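Local coordinates for protein GMP reductase (Trypanosoma brucei brucei, PDB 6JIG) that probably catalyses the NADPH-dependent deamination of GMP to IMP, and binds guanine nucleotides at a second site that involves its CBS domain, at residues Val18-Gln23 with Thr470-Met475; Ser40-Leu45 with Gly304-Lys309; Gly73-Phe78 with Leu229-Ala234; Ala86-Val91 with Val249-Asp254; Lys362-Gly367 with Glu464-Arg469. The protein carries 1 engineered substitution. All blocks are in the same frame, centred on the assembly; numbering follows the deposited sequence.

How the interactions relate
Interactions 2, 3 and 4 lie on the eight-stranded parallel barrel. Interaction 5 joins a barrel helix, 357-365, to the C-terminal helix 463-469, and interaction 1 is the ribbon beside it. Interaction 3 joins barrel strands 72-75 and 232-235. Interaction 4 joins the helices that follow them, 81-93 and 239-251. Their centres are about 8 Å apart, and L75 packs on L88. Interaction 2 sets the hairpin 37-45 against the start of strand 307-310. The centres of interactions 2 and 3 are about 14 Å apart. Interactions 1 and 5 have centres about 11 Å apart. Helix 463-469 leads into strand 472-475, and K362 NZ probably bonds V18 O. Interaction 1 spans all the others in sequence and reaches other subunits.

Interaction 1 (Val18-Gln23 with Thr470-Met475)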
# COMPACT_ATOMS: atom_id res chain seq x y z
N VAL A 18 -5.14 4.99 30.81
CA VAL A 18 -4.76 5.87 31.91
C VAL A 18 -3.32 6.35 31.76
O VAL A 18 -2.51 5.78 31.03
CB VAL A 18 -4.96 5.20 33.29
CG1 VAL A 18 -6.43 4.83 33.50
CG2 VAL A 18 -4.09 3.96 33.43
N LEU A 19 -3.03 7.45 32.44
CA LEU A 19 -1.66 7.89 32.69
C LEU A 19 -1.46 8.04 34.18
O LEU A 19 -2.42 8.27 34.92
CB LEU A 19 -1.36 9.24 32.02
CG LEU A 19 -1.50 9.25 30.51
CD1 LEU A 19 -1.48 10.71 30.06
CD2 LEU A 19 -0.36 8.47 29.87
N ILE A 20 -0.20 7.91 34.62
CA ILE A 20 0.18 8.20 36.00
C ILE A 20 0.28 9.72 36.18
O ILE A 20 0.99 10.39 35.43
CB ILE A 20 1.50 7.52 36.36
CG1 ILE A 20 1.32 6.00 36.31
CG2 ILE A 20 2.01 7.99 37.74
CD1 ILE A 20 2.67 5.25 36.26
N ILE A 21 -0.45 10.25 37.14
CA ILE A 21 -0.43 11.70 37.38
C ILE A 21 0.88 12.05 38.08
O ILE A 21 1.19 11.44 39.12
CB ILE A 21 -1.62 12.12 38.24
CG1 ILE A 21 -2.95 11.85 37.53
CG2 ILE A 21 -1.52 13.62 38.56
CD1 ILE A 21 -4.14 11.95 38.49
N PRO A 22 1.66 13.00 37.58
CA PRO A 22 2.90 13.37 38.28
C PRO A 22 2.59 13.89 39.68
O PRO A 22 1.61 14.60 39.90
CB PRO A 22 3.50 14.46 37.38
CG PRO A 22 2.89 14.21 36.02
CD PRO A 22 1.49 13.74 36.31
N GLN A 23 3.45 13.51 40.63
CA GLN A 23 3.33 13.86 42.03
C GLN A 23 4.60 14.57 42.47
O GLN A 23 5.60 14.60 41.75
CB GLN A 23 3.12 12.62 42.92
CG GLN A 23 1.98 11.71 42.51
CD GLN A 23 0.63 12.38 42.68
OE1 GLN A 23 0.31 12.90 43.75
NE2 GLN A 23 -0.19 12.34 41.63
N THR A 470 0.61 6.22 43.80
CA THR A 470 0.22 6.45 42.42
C THR A 470 -1.25 6.85 42.32
O THR A 470 -2.12 6.30 42.99
CB THR A 470 0.49 5.20 41.57
OG1 THR A 470 1.91 5.07 41.40
CG2 THR A 470 -0.15 5.33 40.18
N ARG A 471 -1.51 7.86 41.49
CA ARG A 471 -2.84 8.30 41.13
C ARG A 471 -2.92 8.31 39.62
O ARG A 471 -1.96 8.69 38.94
CB ARG A 471 -3.15 9.70 41.67
CG ARG A 471 -3.01 9.82 43.18
CD ARG A 471 -4.08 9.02 43.91
NE ARG A 471 -3.99 9.21 45.36
CZ ARG A 471 -3.35 8.38 46.18
NH1 ARG A 471 -2.77 7.29 45.71
NH2 ARG A 471 -3.30 8.65 47.48
N PHE A 472 -4.06 7.89 39.08
CA PHE A 472 -4.25 7.81 37.64
C PHE A 472 -5.20 8.89 37.15
O PHE A 472 -6.06 9.37 37.89
CB PHE A 472 -4.83 6.45 37.23
CG PHE A 472 -3.89 5.29 37.48
CD1 PHE A 472 -2.77 5.10 36.69
CD2 PHE A 472 -4.15 4.38 38.49
CE1 PHE A 472 -1.92 4.02 36.89
CE2 PHE A 472 -3.31 3.30 38.71
CZ PHE A 472 -2.19 3.12 37.91
N VAL A 473 -5.04 9.24 35.88
CA VAL A 473 -6.02 10.03 35.14
C VAL A 473 -6.37 9.28 33.86
O VAL A 473 -5.49 8.71 33.20
CB VAL A 473 -5.49 11.46 34.84
CG1 VAL A 473 -4.13 11.43 34.12
CG2 VAL A 473 -6.51 12.27 34.04
N ARG A 474 -7.66 9.24 33.54
CA ARG A 474 -8.14 8.53 32.36
C ARG A 474 -7.99 9.40 31.13
O ARG A 474 -8.13 10.62 31.20
CB ARG A 474 -9.60 8.14 32.60
CG ARG A 474 -10.27 7.44 31.47
CD ARG A 474 -11.49 6.72 32.02
NE ARG A 474 -12.35 6.27 30.94
CZ ARG A 474 -13.59 5.86 31.15
NH1 ARG A 474 -14.08 5.88 32.38
NH2 ARG A 474 -14.32 5.45 30.13
N MET A 475 -7.63 8.80 29.99
CA MET A 475 -7.54 9.55 28.75
C MET A 475 -8.47 8.95 27.71
O MET A 475 -8.79 7.75 27.75
CB MET A 475 -6.08 9.63 28.21
CG MET A 475 -5.28 8.34 28.23
SD MET A 475 -3.63 8.58 27.50
CE MET A 475 -2.88 6.99 27.82
O HOH W 1 1.01 9.16 40.65
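V18 to I20 runs antiparallel to F472 to M475, with strand axes 4.6 Å apart at closest and 147° between their directions. L19 and V473 form the hydrogen-bonded pair. L19 N gives to V473 O at 2.9 Å, and V473 N gives back to L19 O. V18 with R474 and I20 with F472 are the non-hydrogen-bonded pairs. Further on, I21 N donates to R471 O at 2.8 Å in a nearly straight bond. A water accepts from R471 N and donates to I21 O. Q23 NE2 reaches the same I21 O from above its carbonyl plane. On one face, V18 and I20 meet the F472 ring obliquely. V18 CG2 is 3.7 Å from F472 CD1, and I20 CG1 is 3.8 Å from F472 CE1. T470 CG2 lies over one face of the ring, offset toward the rim, and L19 O is at the ring edge. This two-stranded ribbon is separate from the barrel sheet of the IMPDH/GMPR fold but packs on barrel helices 330-344 and 357-365. It continues as R474 and M475 pair in parallel with a second subunit. L19 CD2 touches M475 CE at 3.6 Å, the two side chains crossing at about a right angle. M475 CG stands between backbone N and carbonyl carbon (chi1 45°). I21 CG1 packs on V473 CG1 at 3.6 Å, and F3 of a third subunit touches both residues.

Interaction 2 (Ser40-Leu45 with Gly304-Lys309); sequences SRNVKL and GADGLK
R41 and D306 both set CG anti to their own carbonyl carbon, at chi1 -79° and -59°. The R41 chain then runs extended from CG to NE and passes across the D306 side chain at about a right angle. R41 CD comes 3.5 Å from D306 OD1. The salt bridge from R41 NE to the same D306 OD1 is long, at 3.8 Å. OD1 lies at the edge of the guanidinium, near its plane, and the carboxylate plane is turned 81° from it. Two waters bridge the segments further. One water accepts from R41 NE at 2.8 Å and can give to D306 OD1 or to G304 O. A second water accepts from R41 NH2 and can give to A305 O. R41 NH1 has its partner elsewhere, at R344 O. D306 OD2 is also taken, by K276 NZ in a salt bridge and by I286 N. With OD2 held in this way, the carboxylate has little freedom to turn. The backbone adds one bent bond, R41 N to D306 O at 2.9 Å. S40 CB presses on that same D306 O at 3.3 Å, and S40 OG bonds D285. The residues S40 to V43 form a type I turn, closed by V43 N to S40 O at 3.2 Å. G304 ends helix 294-302 in a Schellman motif, and strand 307-310 of the barrel follows. The hairpin 37-45, which also touches V255 and I287, covers the N-terminal end of the strands in this IMPDH/GMPR TIM barrel, opposite the active-site loops.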
# COMPACT_ATOMS: atom_id res chain seq x y z
N SER A 40 5.94 -13.83 45.85
CA SER A 40 4.94 -14.54 46.62
C SER A 40 5.26 -14.29 48.09
O SER A 40 6.22 -13.58 48.42
CB SER A 40 4.93 -16.04 46.30
OG SER A 40 6.25 -16.57 46.29
N ARG A 41 4.45 -14.88 48.98
CA ARG A 41 4.55 -14.58 50.41
C ARG A 41 5.99 -14.71 50.92
O ARG A 41 6.46 -13.88 51.71
CB ARG A 41 3.64 -15.49 51.22
CG ARG A 41 2.13 -15.17 51.27
CD ARG A 41 1.50 -16.02 52.38
NE ARG A 41 0.05 -16.21 52.32
CZ ARG A 41 -0.85 -15.37 52.82
NH1 ARG A 41 -0.48 -14.24 53.43
NH2 ARG A 41 -2.14 -15.65 52.72
N ASN A 42 6.71 -15.72 50.45
CA ASN A 42 8.03 -16.00 50.99
C ASN A 42 9.15 -15.87 49.96
O ASN A 42 10.25 -16.37 50.20
CB ASN A 42 8.04 -17.39 51.63
CG ASN A 42 6.96 -17.53 52.69
OD1 ASN A 42 7.03 -16.87 53.72
ND2 ASN A 42 5.95 -18.34 52.42
N VAL A 43 8.93 -15.18 48.84
CA VAL A 43 9.96 -15.04 47.81
C VAL A 43 10.08 -13.57 47.42
O VAL A 43 9.12 -12.98 46.91
CB VAL A 43 9.66 -15.89 46.57
CG1 VAL A 43 10.75 -15.70 45.53
CG2 VAL A 43 9.55 -17.37 46.95
N LYS A 44 11.26 -13.00 47.64
CA LYS A 44 11.56 -11.62 47.26
C LYS A 44 12.37 -11.60 45.97
O LYS A 44 13.14 -12.52 45.68
CB LYS A 44 12.35 -10.91 48.37
CG LYS A 44 11.62 -10.76 49.70
CD LYS A 44 12.43 -9.88 50.66
N LEU A 45 12.21 -10.52 45.20
CA LEU A 45 12.97 -10.31 43.98
C LEU A 45 13.54 -8.89 43.97
O LEU A 45 12.87 -7.95 44.41
CB LEU A 45 12.10 -10.49 42.71
CG LEU A 45 11.49 -11.86 42.46
CD1 LEU A 45 10.56 -11.82 41.22
CD2 LEU A 45 12.57 -12.88 42.28
N GLY A 304 -5.33 -21.12 50.06
CA GLY A 304 -3.95 -21.18 50.51
C GLY A 304 -2.89 -20.61 49.58
O GLY A 304 -1.70 -20.77 49.87
N ALA A 305 -3.28 -19.94 48.49
CA ALA A 305 -2.28 -19.41 47.55
C ALA A 305 -1.33 -18.44 48.23
O ALA A 305 -1.74 -17.55 48.98
CB ALA A 305 -2.97 -18.71 46.37
N ASP A 306 -0.04 -18.59 47.93
CA ASP A 306 1.00 -17.66 48.36
C ASP A 306 1.21 -16.51 47.37
O ASP A 306 1.96 -15.58 47.69
CB ASP A 306 2.32 -18.40 48.55
CG ASP A 306 2.21 -19.49 49.59
OD1 ASP A 306 2.02 -19.12 50.76
OD2 ASP A 306 2.26 -20.68 49.23
N GLY A 307 0.63 -16.58 46.18
CA GLY A 307 0.68 -15.49 45.23
C GLY A 307 -0.42 -15.71 44.21
O GLY A 307 -0.90 -16.83 44.03
N LEU A 308 -0.84 -14.62 43.56
CA LEU A 308 -1.93 -14.66 42.58
C LEU A 308 -1.42 -14.14 41.24
O LEU A 308 -0.64 -13.19 41.19
CB LEU A 308 -3.13 -13.81 43.02
CG LEU A 308 -3.73 -14.19 44.36
CD1 LEU A 308 -4.78 -13.17 44.81
CD2 LEU A 308 -4.34 -15.58 44.24
N LYS A 309 -1.87 -14.77 40.16
CA LYS A 309 -1.50 -14.31 38.82
C LYS A 309 -2.77 -13.75 38.17
O LYS A 309 -3.78 -14.46 38.08
CB LYS A 309 -0.86 -15.42 37.98
CG LYS A 309 -0.15 -14.86 36.72
CD LYS A 309 1.14 -15.62 36.36
CE LYS A 309 0.86 -17.04 35.88
NZ LYS A 309 -0.06 -17.06 34.67
O HOH W 2 -3.31 -17.82 51.22
O HOH W 3 -0.40 -18.92 51.86

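Interaction 3 (Gly73-Phe78 with Leu229-Ala234)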
# COMPACT_ATOMS: atom_id res chain seq x y z
N GLY A 73 12.30 -16.47 36.07
CA GLY A 73 11.53 -17.08 35.00
C GLY A 73 10.70 -18.22 35.55
O GLY A 73 11.09 -18.87 36.53
N ILE A 74 9.54 -18.46 34.93
CA ILE A 74 8.68 -19.60 35.24
C ILE A 74 8.78 -20.59 34.08
O ILE A 74 8.32 -20.30 32.97
CB ILE A 74 7.22 -19.19 35.48
CG1 ILE A 74 7.11 -18.08 36.53
CG2 ILE A 74 6.39 -20.41 35.89
CD1 ILE A 74 7.75 -18.42 37.89
N LEU A 75 9.36 -21.76 34.35
CA LEU A 75 9.51 -22.79 33.33
C LEU A 75 8.15 -23.35 32.90
O LEU A 75 7.34 -23.76 33.74
CB LEU A 75 10.38 -23.93 33.87
CG LEU A 75 11.82 -23.55 34.20
CD1 LEU A 75 12.54 -24.72 34.89
CD2 LEU A 75 12.58 -23.10 32.96
N HIS A 76 7.92 -23.40 31.59
CA HIS A 76 6.63 -23.83 31.08
C HIS A 76 6.49 -25.35 31.21
O HIS A 76 7.48 -26.08 31.36
CB HIS A 76 6.45 -23.39 29.63
CG HIS A 76 7.26 -24.18 28.66
ND1 HIS A 76 6.80 -25.35 28.09
CD2 HIS A 76 8.50 -23.98 28.15
CE1 HIS A 76 7.72 -25.84 27.28
NE2 HIS A 76 8.76 -25.03 27.30
N ARG A 77 5.24 -25.82 31.16
CA ARG A 77 4.91 -27.22 31.39
C ARG A 77 4.49 -27.96 30.12
O ARG A 77 4.00 -29.09 30.20
CB ARG A 77 3.79 -27.33 32.44
CG ARG A 77 2.41 -26.86 31.93
CD ARG A 77 1.37 -26.93 33.03
NE ARG A 77 0.20 -26.10 32.75
CZ ARG A 77 -0.98 -26.58 32.35
NH1 ARG A 77 -1.14 -27.89 32.19
NH2 ARG A 77 -2.00 -25.76 32.12
N PHE A 78 4.68 -27.36 28.96
CA PHE A 78 4.36 -28.03 27.70
C PHE A 78 5.55 -28.87 27.25
O PHE A 78 6.13 -28.70 26.18
CB PHE A 78 3.94 -27.01 26.65
CG PHE A 78 2.51 -26.54 26.81
CD1 PHE A 78 1.90 -26.57 28.04
CD2 PHE A 78 1.78 -26.07 25.71
CE1 PHE A 78 0.59 -26.15 28.21
CE2 PHE A 78 0.47 -25.65 25.87
CZ PHE A 78 -0.12 -25.69 27.12
N LEU A 229 20.73 -19.98 41.20
CA LEU A 229 19.70 -19.08 40.67
C LEU A 229 18.29 -19.55 41.02
O LEU A 229 17.98 -20.74 40.94
CB LEU A 229 19.85 -18.95 39.15
CG LEU A 229 21.17 -18.29 38.72
CD1 LEU A 229 21.37 -18.41 37.21
CD2 LEU A 229 21.18 -16.83 39.14
N LEU A 230 17.44 -18.60 41.42
CA LEU A 230 16.03 -18.88 41.67
C LEU A 230 15.30 -19.19 40.36
O LEU A 230 15.61 -18.63 39.31
CB LEU A 230 15.34 -17.68 42.32
CG LEU A 230 15.42 -17.32 43.79
CD1 LEU A 230 14.37 -16.22 44.04
CD2 LEU A 230 15.18 -18.50 44.69
N VAL A 231 14.32 -20.08 40.44
CA VAL A 231 13.52 -20.43 39.26
C VAL A 231 12.22 -21.09 39.71
O VAL A 231 12.19 -21.87 40.67
CB VAL A 231 14.33 -21.33 38.30
CG1 VAL A 231 14.75 -22.66 38.98
CG2 VAL A 231 13.54 -21.59 37.02
N GLY A 232 11.13 -20.75 39.02
CA GLY A 232 9.84 -21.37 39.25
C GLY A 232 9.45 -22.29 38.10
O GLY A 232 10.11 -22.36 37.06
N ALA A 233 8.35 -23.01 38.30
CA ALA A 233 7.86 -23.95 37.31
C ALA A 233 6.34 -24.01 37.37
O ALA A 233 5.76 -23.97 38.47
CB ALA A 233 8.47 -25.34 37.54
N ALA A 234 5.71 -24.10 36.19
CA ALA A 234 4.26 -24.18 36.07
C ALA A 234 3.79 -25.63 36.11
O ALA A 234 4.49 -26.53 35.64
CB ALA A 234 3.79 -23.53 34.77
O HOH W 4 14.58 -17.88 36.94
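L75 O is held by two donors. A234 N gives a sound bond at 3.0 Å and 169°, and Q84 NE2 of helix 81-93 adds a weak one. L75 N in turn donates to G232 O at 2.9 Å, from above the carbonyl plane. G232 N donates to G73 O at 3.1 Å. Together these link I74 with G232 and L75 with A233 as parallel pairs. A water carries the link further back, accepting from G73 N and donating to L230 O. On the face of L75 and A233, L75 CG meets V231 CG2 at 3.8 Å, the two side chains crossing obliquely. V231 CG2 is anti to its backbone N, with CG1 between N and the carbonyl carbon (chi1 61°). L75 also packs on L88 and A63, so this face looks toward the surrounding helices. On the other face, I74 CD1 lies 3.9 Å from G232 CA, and I74 CG2 touches A234 N. Beyond the strand, R77 CB sits 3.4 Å from A234 O, which accepts a full bond from Q84 NE2. Two adjacent parallel strands, 72-75 and 232-235, with a CBS insertion in the sequence between them, are the second and third strands of the IMPDH-type TIM barrel.

Interaction 4 (Ala86-Val91 with Val249-Asp254)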
# COMPACT_ATOMS: atom_id res chain seq x y z
N ALA A 86 14.56 -31.50 33.85
CA ALA A 86 15.90 -31.34 33.29
C ALA A 86 16.25 -29.87 33.06
O ALA A 86 17.37 -29.43 33.33
CB ALA A 86 16.00 -32.13 31.98
N MET A 87 15.29 -29.09 32.54
CA MET A 87 15.54 -27.66 32.41
C MET A 87 15.82 -27.04 33.76
O MET A 87 16.72 -26.20 33.90
CB MET A 87 14.35 -26.96 31.76
CG MET A 87 14.10 -27.37 30.34
SD MET A 87 12.89 -26.24 29.62
CE MET A 87 11.52 -26.51 30.71
N LEU A 88 15.05 -27.44 34.78
CA LEU A 88 15.23 -26.89 36.11
C LEU A 88 16.62 -27.20 36.66
O LEU A 88 17.31 -26.32 37.18
CB LEU A 88 14.13 -27.44 37.03
CG LEU A 88 13.79 -26.51 38.19
CD1 LEU A 88 12.34 -26.62 38.53
CD2 LEU A 88 14.66 -26.84 39.41
N ARG A 89 17.05 -28.46 36.53
CA ARG A 89 18.38 -28.83 37.01
C ARG A 89 19.47 -28.08 36.28
O ARG A 89 20.51 -27.77 36.86
CB ARG A 89 18.59 -30.33 36.87
CG ARG A 89 17.86 -31.16 37.91
CD ARG A 89 18.26 -32.63 37.79
NE ARG A 89 17.66 -33.24 36.60
CZ ARG A 89 16.54 -33.94 36.62
NH1 ARG A 89 15.91 -34.14 37.78
NH2 ARG A 89 16.05 -34.45 35.50
N GLU A 90 19.27 -27.78 34.99
CA GLU A 90 20.27 -26.99 34.28
C GLU A 90 20.33 -25.57 34.82
O GLU A 90 21.42 -24.99 34.94
CB GLU A 90 19.99 -26.97 32.78
CG GLU A 90 20.26 -28.32 32.11
CD GLU A 90 20.18 -28.24 30.60
OE1 GLU A 90 20.64 -27.23 30.02
OE2 GLU A 90 19.65 -29.20 29.99
N VAL A 91 19.18 -24.99 35.14
CA VAL A 91 19.17 -23.65 35.74
C VAL A 91 19.94 -23.67 37.06
O VAL A 91 20.75 -22.78 37.34
CB VAL A 91 17.74 -23.15 35.94
CG1 VAL A 91 17.76 -21.80 36.68
CG2 VAL A 91 17.02 -23.01 34.58
N VAL A 249 9.62 -29.99 42.52
CA VAL A 249 10.15 -29.55 43.81
C VAL A 249 11.42 -30.32 44.14
O VAL A 249 12.42 -29.74 44.60
CB VAL A 249 9.08 -29.69 44.91
CG1 VAL A 249 9.67 -29.39 46.28
CG2 VAL A 249 7.93 -28.72 44.64
N GLU A 250 11.43 -31.63 43.87
CA GLU A 250 12.64 -32.43 44.06
C GLU A 250 13.79 -31.93 43.21
O GLU A 250 14.96 -32.00 43.62
CB GLU A 250 12.37 -33.90 43.74
CG GLU A 250 11.62 -34.62 44.83
CD GLU A 250 11.09 -35.97 44.39
OE1 GLU A 250 11.40 -36.39 43.25
OE2 GLU A 250 10.37 -36.59 45.20
N ALA A 251 13.49 -31.42 42.01
CA ALA A 251 14.54 -30.91 41.13
C ALA A 251 15.04 -29.54 41.56
O ALA A 251 16.09 -29.11 41.08
CB ALA A 251 14.03 -30.85 39.69
N GLY A 252 14.33 -28.85 42.45
CA GLY A 252 14.85 -27.60 42.99
C GLY A 252 13.95 -26.39 42.78
O GLY A 252 14.36 -25.28 43.11
N ALA A 253 12.74 -26.60 42.23
CA ALA A 253 11.81 -25.49 42.01
C ALA A 253 11.66 -24.66 43.28
O ALA A 253 11.42 -25.20 44.37
CB ALA A 253 10.44 -26.02 41.59
N ASP A 254 11.82 -23.36 43.15
CA ASP A 254 11.70 -22.46 44.29
C ASP A 254 10.27 -22.01 44.54
O ASP A 254 9.94 -21.65 45.68
CB ASP A 254 12.61 -21.25 44.08
CG ASP A 254 14.07 -21.64 44.01
OD1 ASP A 254 14.58 -22.07 45.07
OD2 ASP A 254 14.69 -21.56 42.92
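The guanidinium of R89 is a flat group that meets the other segment only obliquely, at A251 CB. NH1 of R89 is 4.2 Å from that methyl. R89 CG lies equally far from A251 O. The chain bends at chi3 (-73°), which turns NE away from the line of the earlier carbons. L88 CD2 lies over the face of the G252-A253 peptide, 3.4 Å from A253 N. The same methyl is 3.2 Å from A251 O, so it rests on the turn of backbone that ends the helix. L88 CD1 goes to A253 CB at 3.7 Å. L88 CG is anti to its backbone N (chi1 -153°), and chi2 at 147° is away from a staggered value. This is consistent with a side chain pressed into a close fit. A251 CB comes 4.1 Å from L88 CD2.

G252 leaves helix 239-251 with a positive phi in a Schellman motif, and its N bonds V249 O. Helices 81-93 and 239-251 follow barrel strands 72-75 and 232-235, so the contact joins neighbouring helices on the outside of the TIM barrel. D254 OD2, just beyond, forms a salt bridge with K92 NZ of helix 81-93 and accepts from V231 N, just before strand 232-235. R89 also lies near R93, a nucleotide-binding residue. Between the two segments the interaction is mainly apolar, and the fit of methyl groups against backbone carries it. R89 adds loose contacts of its CG and guanidinium, and its positive charge near the C-terminal end of helix 239-251 may be mildly favourable.

Interaction 5 (Lys362-Gly367 with Glu464-Arg469); sequences KAIGAG and EEMQRR
I364 and M466 make a helix-to-helix packing contact between the C-terminal end of barrel helix 357-365, which connects strands 348-351 and 370-373, and helix 463-469 near the C-terminus. The backbones come close, with G365 and Q467 the nearest pair at 4.6 Å between CA atoms. G365 CA is 4.0 Å from M466 O. I364 CG2 meets M466 CG at 3.8 Å, and the two side chains cross at about a right angle. M466 CG is anti to its backbone N (chi1 -177°), and the chain bends at chi2. M466 also touches M455, and I364 touches L451, so helix 440-457 shares in the packing of both. Q467 reaches over to the end of helix 357-365. Its CG is 3.2 Å from I364 O, the oxygen that accepts the bond from G367 N at 2.9 Å. G367 closes the helix in a Schellman motif. Q467 NE2 comes 3.3 Å from G367 O, but the angle is too poor for a hydrogen bond. Its real partners are A368 O and D369 OD1, just past the segment. Across the two segments themselves the contact rests on dispersion and close backbone fit. The polar hold comes from the Q467 amide, which extends beyond the helix end to grip the chain that leads into strand 370-373.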
# COMPACT_ATOMS: atom_id res chain seq x y z
N LYS A 362 2.46 1.47 35.29
CA LYS A 362 1.03 1.51 35.60
C LYS A 362 0.60 0.27 36.37
O LYS A 362 -0.21 0.37 37.30
CB LYS A 362 0.22 1.64 34.30
CG LYS A 362 0.53 2.92 33.52
CD LYS A 362 -0.23 2.96 32.16
CE LYS A 362 0.34 4.05 31.25
NZ LYS A 362 -0.45 4.15 29.96
N ALA A 363 1.09 -0.90 35.97
CA ALA A 363 0.70 -2.13 36.66
C ALA A 363 1.11 -2.09 38.13
O ALA A 363 0.31 -2.42 39.02
CB ALA A 363 1.31 -3.33 35.94
N ILE A 364 2.35 -1.69 38.40
CA ILE A 364 2.81 -1.56 39.79
C ILE A 364 2.01 -0.48 40.52
O ILE A 364 1.58 -0.67 41.66
CB ILE A 364 4.32 -1.24 39.83
CG1 ILE A 364 5.14 -2.29 39.08
CG2 ILE A 364 4.79 -1.12 41.27
CD1 ILE A 364 4.98 -3.71 39.62
N GLY A 365 1.79 0.67 39.87
CA GLY A 365 0.94 1.70 40.45
C GLY A 365 -0.47 1.24 40.76
O GLY A 365 -1.09 1.72 41.71
N ALA A 366 -1.01 0.31 39.96
CA ALA A 366 -2.34 -0.22 40.24
C ALA A 366 -2.33 -1.30 41.32
O ALA A 366 -3.38 -1.88 41.62
CB ALA A 366 -2.96 -0.79 38.95
N GLY A 367 -1.18 -1.60 41.93
CA GLY A 367 -1.12 -2.53 43.05
C GLY A 367 -0.35 -3.80 42.79
O GLY A 367 -0.15 -4.57 43.75
N GLU A 464 6.42 -0.40 47.40
CA GLU A 464 5.26 -0.14 48.25
C GLU A 464 4.83 1.32 48.19
O GLU A 464 3.63 1.63 48.25
CB GLU A 464 5.55 -0.52 49.71
N GLU A 465 5.80 2.24 48.10
CA GLU A 465 5.45 3.65 47.93
C GLU A 465 4.80 3.90 46.57
O GLU A 465 3.88 4.72 46.45
CB GLU A 465 6.69 4.53 48.08
CG GLU A 465 7.13 4.76 49.52
CD GLU A 465 8.37 5.64 49.61
OE1 GLU A 465 8.63 6.44 48.67
OE2 GLU A 465 9.09 5.55 50.64
N MET A 466 5.28 3.22 45.53
CA MET A 466 4.67 3.34 44.21
C MET A 466 3.21 2.90 44.25
O MET A 466 2.33 3.56 43.69
CB MET A 466 5.46 2.52 43.19
CG MET A 466 4.96 2.64 41.75
SD MET A 466 5.09 4.33 41.16
CE MET A 466 4.68 4.11 39.42
N GLN A 467 2.94 1.79 44.94
CA GLN A 467 1.57 1.29 45.03
C GLN A 467 0.69 2.22 45.85
O GLN A 467 -0.49 2.42 45.53
CB GLN A 467 1.58 -0.11 45.63
CG GLN A 467 2.34 -1.12 44.77
CD GLN A 467 2.63 -2.40 45.52
OE1 GLN A 467 2.68 -2.41 46.75
NE2 GLN A 467 2.84 -3.47 44.78
N ARG A 468 1.24 2.83 46.90
CA ARG A 468 0.42 3.69 47.76
C ARG A 468 0.21 5.08 47.14
O ARG A 468 -0.88 5.65 47.27
CB ARG A 468 1.06 3.84 49.14
N ARG A 469 1.21 5.62 46.47
CA ARG A 469 1.18 7.02 46.05
C ARG A 469 0.61 7.24 44.66
O ARG A 469 0.18 8.36 44.35
CB ARG A 469 2.59 7.61 46.12
CG ARG A 469 3.01 7.92 47.54
CD ARG A 469 4.49 8.21 47.71
NE ARG A 469 4.81 8.11 49.14
CZ ARG A 469 6.02 8.26 49.67
NH1 ARG A 469 7.06 8.54 48.90
NH2 ARG A 469 6.19 8.14 50.98